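Local coordinates for protein hydrogenase maturation protease HycI (Thermococcus kodakarensis KOD1, PDB 5ZBY) that probably acts as an endopeptidase that cleaves the C-terminal extension of a [NiFe] hydrogenase subunit during maturation, at residues R13-R24 and P44-P55; P67-F78 and T116-P127. All coordinates share one frame; numbering follows the deposited sequence.

Interaction 1 (R13-R24 and P44-P55)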
loop_
_atom_site.group_PDB
_atom_site.type_symbol
_atom_site.label_atom_id
_atom_site.label_comp_id
_atom_site.label_asym_id
_atom_site.label_seq_id
_atom_site.Cartn_x
_atom_site.Cartn_y
_atom_site.Cartn_z
ATOM N N ARG A 13 9.221 -9.654 9.666
ATOM C CA ARG A 13 7.788 -9.576 9.883
ATOM C C ARG A 13 7.261 -8.389 9.054
ATOM O O ARG A 13 7.669 -7.253 9.279
ATOM C CB ARG A 13 7.444 -9.413 11.364
ATOM C CG ARG A 13 7.894 -10.618 12.270
ATOM C CD ARG A 13 7.342 -10.384 13.659
ATOM N NE ARG A 13 5.912 -10.437 13.752
ATOM C CZ ARG A 13 5.213 -11.553 13.719
ATOM N NH1 ARG A 13 5.833 -12.750 13.629
ATOM N NH2 ARG A 13 3.898 -11.489 13.839
ATOM N N ILE A 14 6.290 -8.662 8.185
ATOM C CA ILE A 14 5.857 -7.660 7.201
ATOM C C ILE A 14 4.356 -7.511 7.289
ATOM O O ILE A 14 3.627 -8.530 7.371
ATOM C CB ILE A 14 6.272 -8.092 5.826
ATOM C CG1 ILE A 14 7.803 -8.151 5.778
ATOM C CG2 ILE A 14 5.816 -7.044 4.754
ATOM C CD1 ILE A 14 8.341 -8.760 4.590
ATOM N N VAL A 15 3.873 -6.266 7.290
ATOM C CA VAL A 15 2.448 -6.048 7.164
ATOM C C VAL A 15 2.265 -5.324 5.848
ATOM O O VAL A 15 2.972 -4.346 5.591
ATOM C CB VAL A 15 1.868 -5.239 8.355
ATOM C CG1 VAL A 15 0.340 -5.057 8.192
ATOM C CG2 VAL A 15 2.178 -5.931 9.719
ATOM N N ILE A 16 1.374 -5.833 4.992
ATOM C CA ILE A 16 1.053 -5.134 3.759
ATOM C C ILE A 16 -0.399 -4.676 3.842
ATOM O O ILE A 16 -1.278 -5.473 4.140
ATOM C CB ILE A 16 1.276 -6.026 2.547
ATOM C CG1 ILE A 16 2.767 -6.435 2.520
ATOM C CG2 ILE A 16 0.960 -5.247 1.249
ATOM C CD1 ILE A 16 3.055 -7.511 1.557
ATOM N N CYS A 17 -0.603 -3.379 3.646
ATOM C CA CYS A 17 -1.887 -2.709 3.867
ATOM C C CYS A 17 -2.387 -2.131 2.579
ATOM O O CYS A 17 -1.797 -1.155 2.109
ATOM C CB CYS A 17 -1.717 -1.557 4.849
ATOM S SG CYS A 17 -1.428 -2.144 6.515
ATOM N N GLY A 18 -3.455 -2.689 2.008
ATOM C CA GLY A 18 -4.021 -2.115 0.791
ATOM C C GLY A 18 -5.026 -1.031 1.125
ATOM O O GLY A 18 -5.896 -1.204 1.955
ATOM N N ILE A 19 -4.912 0.112 0.468
ATOM C CA ILE A 19 -5.771 1.249 0.689
ATOM C C ILE A 19 -6.517 1.490 -0.592
ATOM O O ILE A 19 -5.935 1.469 -1.672
ATOM C CB ILE A 19 -4.952 2.546 1.058
ATOM C CG1 ILE A 19 -4.160 2.286 2.356
ATOM C CG2 ILE A 19 -5.874 3.751 1.296
ATOM C CD1 ILE A 19 -3.177 3.419 2.615
ATOM N N GLY A 20 -7.827 1.738 -0.507
ATOM C CA GLY A 20 -8.525 2.132 -1.729
ATOM C C GLY A 20 -10.015 1.886 -1.611
ATOM O O GLY A 20 -10.508 1.640 -0.513
ATOM N N ASN A 21 -10.721 1.984 -2.744
ATOM C CA ASN A 21 -12.173 1.865 -2.788
ATOM C C ASN A 21 -12.527 1.074 -4.043
ATOM O O ASN A 21 -12.229 1.527 -5.140
ATOM C CB ASN A 21 -12.784 3.246 -2.788
ATOM C CG ASN A 21 -14.306 3.217 -2.864
ATOM O OD1 ASN A 21 -14.900 2.267 -3.388
ATOM N ND2 ASN A 21 -14.922 4.237 -2.324
ATOM N N ASP A 22 -13.107 -0.115 -3.891
ATOM C CA ASP A 22 -13.255 -1.026 -5.034
ATOM C C ASP A 22 -14.378 -0.634 -6.021
ATOM O O ASP A 22 -14.508 -1.260 -7.091
ATOM C CB ASP A 22 -13.469 -2.474 -4.549
ATOM C CG ASP A 22 -14.637 -2.616 -3.572
ATOM O OD1 ASP A 22 -15.205 -1.588 -3.128
ATOM O OD2 ASP A 22 -14.962 -3.768 -3.208
ATOM N N VAL A 23 -15.161 0.383 -5.683
ATOM C CA VAL A 23 -16.151 0.942 -6.605
ATOM C C VAL A 23 -15.825 2.355 -7.099
ATOM O O VAL A 23 -16.685 3.048 -7.606
ATOM C CB VAL A 23 -17.576 0.904 -6.031
ATOM C CG1 VAL A 23 -17.872 -0.469 -5.465
ATOM C CG2 VAL A 23 -17.767 1.983 -4.980
ATOM N N ARG A 24 -14.588 2.786 -6.917
ATOM C CA ARG A 24 -14.174 4.118 -7.328
ATOM C C ARG A 24 -13.137 4.109 -8.449
ATOM O O ARG A 24 -12.129 4.779 -8.364
ATOM C CB ARG A 24 -13.710 4.969 -6.153
ATOM C CG ARG A 24 -14.039 6.439 -6.333
ATOM C CD ARG A 24 -13.969 7.208 -5.031
ATOM N NE ARG A 24 -12.621 7.216 -4.484
ATOM C CZ ARG A 24 -12.351 7.234 -3.185
ATOM N NH1 ARG A 24 -13.338 7.244 -2.305
ATOM N NH2 ARG A 24 -11.095 7.237 -2.770
ATOM N N PRO A 44 3.565 -17.248 8.092
ATOM C CA PRO A 44 3.069 -16.703 9.351
ATOM C C PRO A 44 3.732 -15.376 9.740
ATOM O O PRO A 44 3.303 -14.685 10.667
ATOM C CB PRO A 44 3.493 -17.805 10.344
ATOM C CG PRO A 44 4.827 -18.267 9.729
ATOM C CD PRO A 44 4.482 -18.392 8.298
ATOM N N ASP A 45 4.778 -15.029 8.999
ATOM C CA ASP A 45 5.530 -13.796 9.248
ATOM C C ASP A 45 4.930 -12.615 8.501
ATOM O O ASP A 45 5.424 -11.505 8.669
ATOM C CB ASP A 45 6.959 -13.938 8.786
ATOM C CG ASP A 45 7.711 -15.032 9.550
ATOM O OD1 ASP A 45 8.197 -15.961 8.886
ATOM O OD2 ASP A 45 7.818 -14.931 10.786
ATOM N N VAL A 46 3.882 -12.852 7.717
ATOM C CA VAL A 46 3.312 -11.752 6.921
ATOM C C VAL A 46 1.810 -11.596 7.205
ATOM O O VAL A 46 1.072 -12.588 7.224
ATOM C CB VAL A 46 3.521 -11.997 5.430
ATOM C CG1 VAL A 46 2.803 -10.909 4.590
ATOM C CG2 VAL A 46 5.006 -12.010 5.069
ATOM N N LEU A 47 1.366 -10.357 7.420
ATOM C CA LEU A 47 -0.027 -10.025 7.571
ATOM C C LEU A 47 -0.454 -9.136 6.409
ATOM O O LEU A 47 0.196 -8.124 6.172
ATOM C CB LEU A 47 -0.245 -9.311 8.888
ATOM C CG LEU A 47 -1.607 -8.679 9.158
ATOM C CD1 LEU A 47 -2.731 -9.742 9.129
ATOM C CD2 LEU A 47 -1.617 -7.884 10.447
ATOM N N ILE A 48 -1.526 -9.522 5.711
ATOM C CA ILE A 48 -2.100 -8.716 4.618
ATOM C C ILE A 48 -3.439 -8.166 5.083
ATOM O O ILE A 48 -4.329 -8.905 5.540
ATOM C CB ILE A 48 -2.305 -9.544 3.347
ATOM C CG1 ILE A 48 -1.082 -10.396 2.987
ATOM C CG2 ILE A 48 -2.723 -8.604 2.166
ATOM C CD1 ILE A 48 0.106 -9.571 2.545
ATOM N N LEU A 49 -3.595 -6.857 4.998
ATOM C CA LEU A 49 -4.833 -6.199 5.400
ATOM C C LEU A 49 -5.436 -5.404 4.256
ATOM O O LEU A 49 -4.726 -4.697 3.526
ATOM C CB LEU A 49 -4.570 -5.226 6.537
ATOM C CG LEU A 49 -4.118 -5.807 7.859
ATOM C CD1 LEU A 49 -3.733 -4.666 8.786
ATOM C CD2 LEU A 49 -5.273 -6.664 8.431
ATOM N N ASN A 50 -6.745 -5.518 4.105
ATOM C CA ASN A 50 -7.523 -4.611 3.268
ATOM C C ASN A 50 -8.041 -3.512 4.188
ATOM O O ASN A 50 -8.914 -3.753 5.035
ATOM C CB ASN A 50 -8.654 -5.374 2.566
ATOM C CG ASN A 50 -9.537 -4.472 1.703
ATOM O OD1 ASN A 50 -9.561 -3.241 1.843
ATOM N ND2 ASN A 50 -10.264 -5.101 0.793
ATOM N N CYS A 51 -7.481 -2.315 4.074
ATOM C CA CYS A 51 -7.805 -1.219 4.986
ATOM C C CYS A 51 -8.921 -0.309 4.452
ATOM O O CYS A 51 -9.316 0.648 5.134
ATOM C CB CYS A 51 -6.579 -0.346 5.233
ATOM S SG CYS A 51 -5.294 -1.254 6.114
ATOM N N GLY A 52 -9.367 -0.585 3.237
ATOM C CA GLY A 52 -10.298 0.321 2.569
ATOM C C GLY A 52 -9.729 1.716 2.578
ATOM O O GLY A 52 -8.556 1.912 2.304
ATOM N N GLU A 53 -10.559 2.705 2.894
ATOM C CA GLU A 53 -10.080 4.048 3.021
ATOM C C GLU A 53 -9.726 4.461 4.423
ATOM O O GLU A 53 -9.496 5.639 4.698
ATOM C CB GLU A 53 -11.139 5.011 2.437
ATOM C CG GLU A 53 -11.343 4.820 0.933
ATOM C CD GLU A 53 -12.518 5.653 0.466
ATOM O OE1 GLU A 53 -12.360 6.879 0.328
ATOM O OE2 GLU A 53 -13.607 5.077 0.279
ATOM N N MET A 54 -9.578 3.493 5.344
ATOM C CA MET A 54 -9.388 3.835 6.744
ATOM C C MET A 54 -8.212 3.098 7.364
ATOM O O MET A 54 -8.378 2.327 8.338
ATOM C CB MET A 54 -10.696 3.565 7.523
ATOM C CG MET A 54 -11.812 4.521 7.021
ATOM S SD MET A 54 -12.837 5.190 8.312
ATOM C CE MET A 54 -11.590 6.007 9.304
ATOM N N PRO A 55 -6.989 3.334 6.868
ATOM C CA PRO A 55 -5.852 2.643 7.508
ATOM C C PRO A 55 -5.692 2.972 8.982
ATOM O O PRO A 55 -5.215 2.120 9.746
ATOM C CB PRO A 55 -4.634 3.135 6.717
ATOM C CG PRO A 55 -5.115 4.412 6.039
ATOM C CD PRO A 55 -6.563 4.173 5.715
HETATM O O HOH W 1 3.327 -14.343 13.394
HETATM O O HOH W 2 8.684 -13.694 12.927
HETATM O O HOH W 3 -9.951 8.199 0.196
#
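Ile16 and Ile48 lie side by side on one face of a parallel strand pair, where the bend at chi2 of Ile48 (-69°) brings its CD1 3.7 Å from CD1 of Ile16. On the other face CG1 of Val15 touches methyls of Leu47 and Leu49, while SG of Cys51 packs 3.8 Å from CB of Cys17. Within this buried core, main-chain hydrogen bonds run alternately from one strand to the other; Leu49 N reaches Ile16 O at 2.8 Å. The ends meet solvent. At the loose one water bridges Arg13 NH1 and Asp45 OD2, 4.1 Å apart, and NE of Arg13 turns to the carbonyl of Phe65. At the other, Arg24 NH1 makes a 2.8 Å salt bridge to OE1 of exposed Glu53, in the guanidinium plane but above that of the carboxylate. Asn21 ND2 hydrogen-bonds weakly to Glu53 OE2, while CB of Asn21 lies over the Arg24 guanidinium face. Arg24 NE forms a second salt bridge, with Asp27. A leucine in place of Arg24 would probably leave both carboxylates without their charged mate. Strand 69-75 flanks 14-18; Leu37 of helix 29-40, the crossover of this beta-alpha-beta unit, packs on Ile16 and Ile48, and Leu155 of helix 138-156 on Ile14, Ile16 and Val46.

Interaction 2 (P67-F78 and T116-P127)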
loop_
_atom_site.group_PDB
_atom_site.type_symbol
_atom_site.label_atom_id
_atom_site.label_comp_id
_atom_site.label_asym_id
_atom_site.label_seq_id
_atom_site.Cartn_x
_atom_site.Cartn_y
_atom_site.Cartn_z
ATOM N N PRO A 67 5.669 -5.558 13.429
ATOM C CA PRO A 67 6.315 -5.579 12.134
ATOM C C PRO A 67 7.746 -5.027 12.160
ATOM O O PRO A 67 8.064 -4.169 12.988
ATOM C CB PRO A 67 5.402 -4.633 11.273
ATOM C CG PRO A 67 4.885 -3.674 12.314
ATOM C CD PRO A 67 4.650 -4.515 13.559
ATOM N N ASP A 68 8.517 -5.496 11.185
ATOM C CA ASP A 68 9.812 -4.950 10.819
ATOM C C ASP A 68 9.599 -3.943 9.697
ATOM O O ASP A 68 10.345 -2.964 9.601
ATOM C CB ASP A 68 10.750 -6.053 10.361
ATOM C CG ASP A 68 11.064 -7.050 11.492
ATOM O OD1 ASP A 68 11.359 -6.571 12.604
ATOM O OD2 ASP A 68 10.929 -8.253 11.246
ATOM N N LEU A 69 8.582 -4.206 8.860
ATOM C CA LEU A 69 8.252 -3.352 7.694
ATOM C C LEU A 69 6.746 -3.303 7.551
ATOM O O LEU A 69 6.083 -4.345 7.615
ATOM C CB LEU A 69 8.847 -3.914 6.411
ATOM C CG LEU A 69 8.499 -3.176 5.096
ATOM C CD1 LEU A 69 9.088 -1.774 5.111
ATOM C CD2 LEU A 69 8.968 -3.947 3.887
ATOM N N VAL A 70 6.219 -2.101 7.301
ATOM C CA VAL A 70 4.815 -1.923 6.946
ATOM C C VAL A 70 4.796 -1.291 5.564
ATOM O O VAL A 70 5.493 -0.296 5.342
ATOM C CB VAL A 70 4.073 -1.037 7.963
ATOM C CG1 VAL A 70 2.600 -0.867 7.500
ATOM C CG2 VAL A 70 4.145 -1.696 9.386
ATOM N N VAL A 71 4.066 -1.906 4.642
ATOM C CA VAL A 71 3.962 -1.421 3.239
ATOM C C VAL A 71 2.534 -1.016 2.965
ATOM O O VAL A 71 1.665 -1.890 2.978
ATOM C CB VAL A 71 4.350 -2.522 2.271
ATOM C CG1 VAL A 71 4.289 -2.065 0.835
ATOM C CG2 VAL A 71 5.770 -3.044 2.607
ATOM N N PHE A 72 2.293 0.272 2.730
ATOM C CA PHE A 72 0.982 0.758 2.299
ATOM C C PHE A 72 0.954 0.725 0.803
ATOM O O PHE A 72 1.958 1.027 0.173
ATOM C CB PHE A 72 0.738 2.180 2.816
ATOM C CG PHE A 72 0.522 2.212 4.303
ATOM C CD1 PHE A 72 1.517 2.632 5.161
ATOM C CD2 PHE A 72 -0.677 1.758 4.837
ATOM C CE1 PHE A 72 1.309 2.624 6.568
ATOM C CE2 PHE A 72 -0.866 1.732 6.241
ATOM C CZ PHE A 72 0.100 2.188 7.082
ATOM N N VAL A 73 -0.159 0.303 0.217
ATOM C CA VAL A 73 -0.254 0.230 -1.246
ATOM C C VAL A 73 -1.509 1.025 -1.637
ATOM O O VAL A 73 -2.586 0.775 -1.100
ATOM C CB VAL A 73 -0.367 -1.209 -1.752
ATOM C CG1 VAL A 73 -0.478 -1.259 -3.271
ATOM C CG2 VAL A 73 0.810 -2.109 -1.239
ATOM N N ASP A 74 -1.380 2.025 -2.506
ATOM C CA ASP A 74 -2.526 2.917 -2.797
ATOM C C ASP A 74 -2.391 3.453 -4.253
ATOM O O ASP A 74 -1.306 3.513 -4.817
ATOM C CB ASP A 74 -2.549 4.099 -1.796
ATOM C CG ASP A 74 -3.882 4.857 -1.768
ATOM O OD1 ASP A 74 -4.875 4.350 -2.334
ATOM O OD2 ASP A 74 -3.928 5.914 -1.128
ATOM N N ALA A 75 -3.517 3.788 -4.864
ATOM C CA ALA A 75 -3.481 4.641 -6.034
ATOM C C ALA A 75 -3.097 6.070 -5.648
ATOM O O ALA A 75 -3.789 6.705 -4.873
ATOM C CB ALA A 75 -4.876 4.649 -6.707
ATOM N N ILE A 76 -2.035 6.608 -6.240
ATOM C CA ILE A 76 -1.501 7.887 -5.843
ATOM C C ILE A 76 -1.355 8.745 -7.080
ATOM O O ILE A 76 -0.744 8.287 -8.053
ATOM C CB ILE A 76 -0.091 7.729 -5.176
ATOM C CG1 ILE A 76 -0.173 6.904 -3.892
ATOM C CG2 ILE A 76 0.532 9.090 -4.941
ATOM C CD1 ILE A 76 -1.010 7.529 -2.824
ATOM N N HIS A 77 -1.951 9.934 -7.039
ATOM C CA HIS A 77 -1.758 10.925 -8.118
ATOM C C HIS A 77 -0.422 11.625 -7.880
ATOM O O HIS A 77 -0.294 12.412 -6.961
ATOM C CB HIS A 77 -2.910 11.927 -8.147
ATOM C CG HIS A 77 -2.793 12.898 -9.290
ATOM N ND1 HIS A 77 -2.321 12.514 -10.524
ATOM C CD2 HIS A 77 -3.014 14.231 -9.376
ATOM C CE1 HIS A 77 -2.289 13.556 -11.336
ATOM N NE2 HIS A 77 -2.711 14.615 -10.664
ATOM N N PHE A 78 0.589 11.324 -8.695
ATOM C CA PHE A 78 1.879 11.996 -8.530
ATOM C C PHE A 78 2.366 12.587 -9.841
ATOM O O PHE A 78 3.541 12.962 -9.977
ATOM C CB PHE A 78 2.922 11.028 -7.960
ATOM C CG PHE A 78 3.193 9.831 -8.826
ATOM C CD1 PHE A 78 4.173 9.877 -9.814
ATOM C CD2 PHE A 78 2.509 8.634 -8.633
ATOM C CE1 PHE A 78 4.452 8.759 -10.587
ATOM C CE2 PHE A 78 2.763 7.544 -9.433
ATOM C CZ PHE A 78 3.750 7.606 -10.410
ATOM N N THR A 116 6.237 0.894 17.068
ATOM C CA THR A 116 6.844 -0.388 16.696
ATOM C C THR A 116 8.310 -0.371 16.297
ATOM O O THR A 116 8.958 -1.408 16.268
ATOM C CB THR A 116 6.128 -1.000 15.490
ATOM O OG1 THR A 116 6.322 -0.124 14.369
ATOM C CG2 THR A 116 4.641 -1.124 15.735
ATOM N N GLY A 117 8.811 0.787 15.864
ATOM C CA GLY A 117 10.138 0.829 15.269
ATOM C C GLY A 117 10.198 0.328 13.838
ATOM O O GLY A 117 11.276 0.221 13.257
ATOM N N SER A 118 9.041 0.015 13.248
ATOM C CA SER A 118 9.022 -0.556 11.902
ATOM C C SER A 118 9.448 0.462 10.845
ATOM O O SER A 118 9.097 1.607 10.977
ATOM C CB SER A 118 7.609 -1.047 11.569
ATOM O OG SER A 118 7.583 -1.750 10.344
ATOM N N ASP A 119 10.167 0.024 9.822
ATOM C CA ASP A 119 10.232 0.865 8.601
ATOM C C ASP A 119 8.857 0.955 7.989
ATOM O O ASP A 119 8.075 0.006 8.058
ATOM C CB ASP A 119 11.199 0.260 7.607
ATOM C CG ASP A 119 12.647 0.505 7.992
ATOM O OD1 ASP A 119 12.899 1.423 8.800
ATOM O OD2 ASP A 119 13.533 -0.214 7.494
ATOM N N ILE A 120 8.557 2.085 7.328
ATOM C CA ILE A 120 7.280 2.216 6.660
ATOM C C ILE A 120 7.547 2.626 5.230
ATOM O O ILE A 120 8.315 3.565 5.013
ATOM C CB ILE A 120 6.393 3.294 7.293
ATOM C CG1 ILE A 120 6.490 3.275 8.842
ATOM C CG2 ILE A 120 4.959 3.206 6.745
ATOM C CD1 ILE A 120 5.773 2.103 9.495
ATOM N N VAL A 121 6.872 2.003 4.270
ATOM C CA VAL A 121 7.012 2.467 2.870
ATOM C C VAL A 121 5.623 2.593 2.228
ATOM O O VAL A 121 4.666 1.935 2.686
ATOM C CB VAL A 121 7.914 1.511 2.098
ATOM C CG1 VAL A 121 7.276 0.166 1.956
ATOM C CG2 VAL A 121 8.240 2.043 0.760
ATOM N N LEU A 122 5.479 3.485 1.218
ATOM C CA LEU A 122 4.268 3.570 0.419
ATOM C C LEU A 122 4.589 3.164 -1.002
ATOM O O LEU A 122 5.553 3.684 -1.586
ATOM C CB LEU A 122 3.703 4.998 0.459
ATOM C CG LEU A 122 2.613 5.383 -0.549
ATOM C CD1 LEU A 122 1.351 4.563 -0.352
ATOM C CD2 LEU A 122 2.330 6.895 -0.420
ATOM N N ILE A 123 3.856 2.205 -1.563
ATOM C CA ILE A 123 3.948 1.926 -2.989
ATOM C C ILE A 123 2.684 2.487 -3.658
ATOM O O ILE A 123 1.580 2.028 -3.353
ATOM C CB ILE A 123 4.091 0.417 -3.308
ATOM C CG1 ILE A 123 5.302 -0.162 -2.579
ATOM C CG2 ILE A 123 4.204 0.214 -4.869
ATOM C CD1 ILE A 123 5.305 -1.707 -2.608
ATOM N N GLY A 124 2.846 3.443 -4.572
ATOM C CA GLY A 124 1.703 4.034 -5.247
ATOM C C GLY A 124 1.641 3.641 -6.709
ATOM O O GLY A 124 2.652 3.292 -7.309
ATOM N N CYS A 125 0.447 3.707 -7.286
ATOM C CA CYS A 125 0.298 3.509 -8.724
ATOM C C CYS A 125 -0.544 4.661 -9.242
ATOM O O CYS A 125 -1.534 4.996 -8.625
ATOM C CB CYS A 125 -0.384 2.165 -9.003
ATOM S SG CYS A 125 -0.506 1.784 -10.746
ATOM N N GLN A 126 -0.125 5.312 -10.327
ATOM C CA GLN A 126 -0.859 6.487 -10.855
ATOM C C GLN A 126 -2.211 6.090 -11.475
ATOM O O GLN A 126 -2.247 5.302 -12.398
ATOM C CB GLN A 126 0.024 7.191 -11.897
ATOM C CG GLN A 126 -0.703 8.277 -12.679
ATOM C CD GLN A 126 -0.872 9.493 -11.839
ATOM O OE1 GLN A 126 0.109 10.015 -11.271
ATOM N NE2 GLN A 126 -2.106 9.966 -11.724
ATOM N N PRO A 127 -3.322 6.626 -10.949
ATOM C CA PRO A 127 -4.630 6.304 -11.539
ATOM C C PRO A 127 -4.964 7.209 -12.702
ATOM O O PRO A 127 -4.447 8.309 -12.798
ATOM C CB PRO A 127 -5.608 6.569 -10.401
ATOM C CG PRO A 127 -4.982 7.714 -9.647
ATOM C CD PRO A 127 -3.459 7.440 -9.725
HETATM O O HOH W 4 7.883 -3.858 16.009
#
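Gln126 OE1 accepts from Phe78 N at 2.9 Å and also from Gly80 N, drawing the loop after strand 69-75 round one amide oxygen. Its NE2 donates to His77 ND1 at 2.8 Å, nearly straight (163°) and in the planes of both groups, although ring and amide stand almost perpendicular. The same NE2 meets a lone pair of Pro127 O at 3.1 Å. These bonds hold the amide against rotation, and the bend of the Gln126 chain at chi2 (76°) sets OE1 over one face of the Phe78 ring. At the other end of the strands Asp119 O is shared by Val70 N and Ser118 OG.

Between these polar ends the parallel strands pack hydrophobic side chains on both faces. Val121 has CG1 between its backbone N and carbonyl carbon (chi1 66°), which brings that methyl 3.6 Å from Val71 CG2; Ile123 CD1 adds a contact to Val71 CG1. On the opposite face CG2 of Ile120 meets the edge of the Phe72 ring, 3.7 Å from CE1. Further along, Ile76 CG1 lies 3.7 Å from Gly124 CA, where a side chain on the glycine would collide with it, and Ile76 and Leu122 meet tip to tip.

Helix 105-116 covers Phe72 and Ile120, whereas helices 3-8 and 29-40 cover the Leu69, Val71 and Val73 face. The pair belongs to the central sheet of an alpha/beta/alpha sandwich. Asp74 OD1 is hydrogen-bonded to a HEPES molecule, probably from the crystallisation liquor, near the C-terminal ends of the parallel strands, where pockets usually form in such folds.

Overall arrangement
After helix 3-8, strand 14-18 leads through helix 29-40 to strand 46-50, where interaction 1 closes the first loop. Helix 59-64 then carries the chain back across the sheet to strand 69-75, on the far side of 14-18. Interaction 2 opens only afterwards; its longer loop takes in the antiparallel edge strand 85-88 and helix 105-116 before strand 119-125 returns. The two loops are in series and neither nest nor cross. They join where 14-18 and 69-75 run as neighbours: Cys17 N lies 2.8 Å from Val71 O, and Cys17 packs on Phe72. With that middle pairing they make up four parallel strands in the order 46-50, 14-18, 69-75, 119-125.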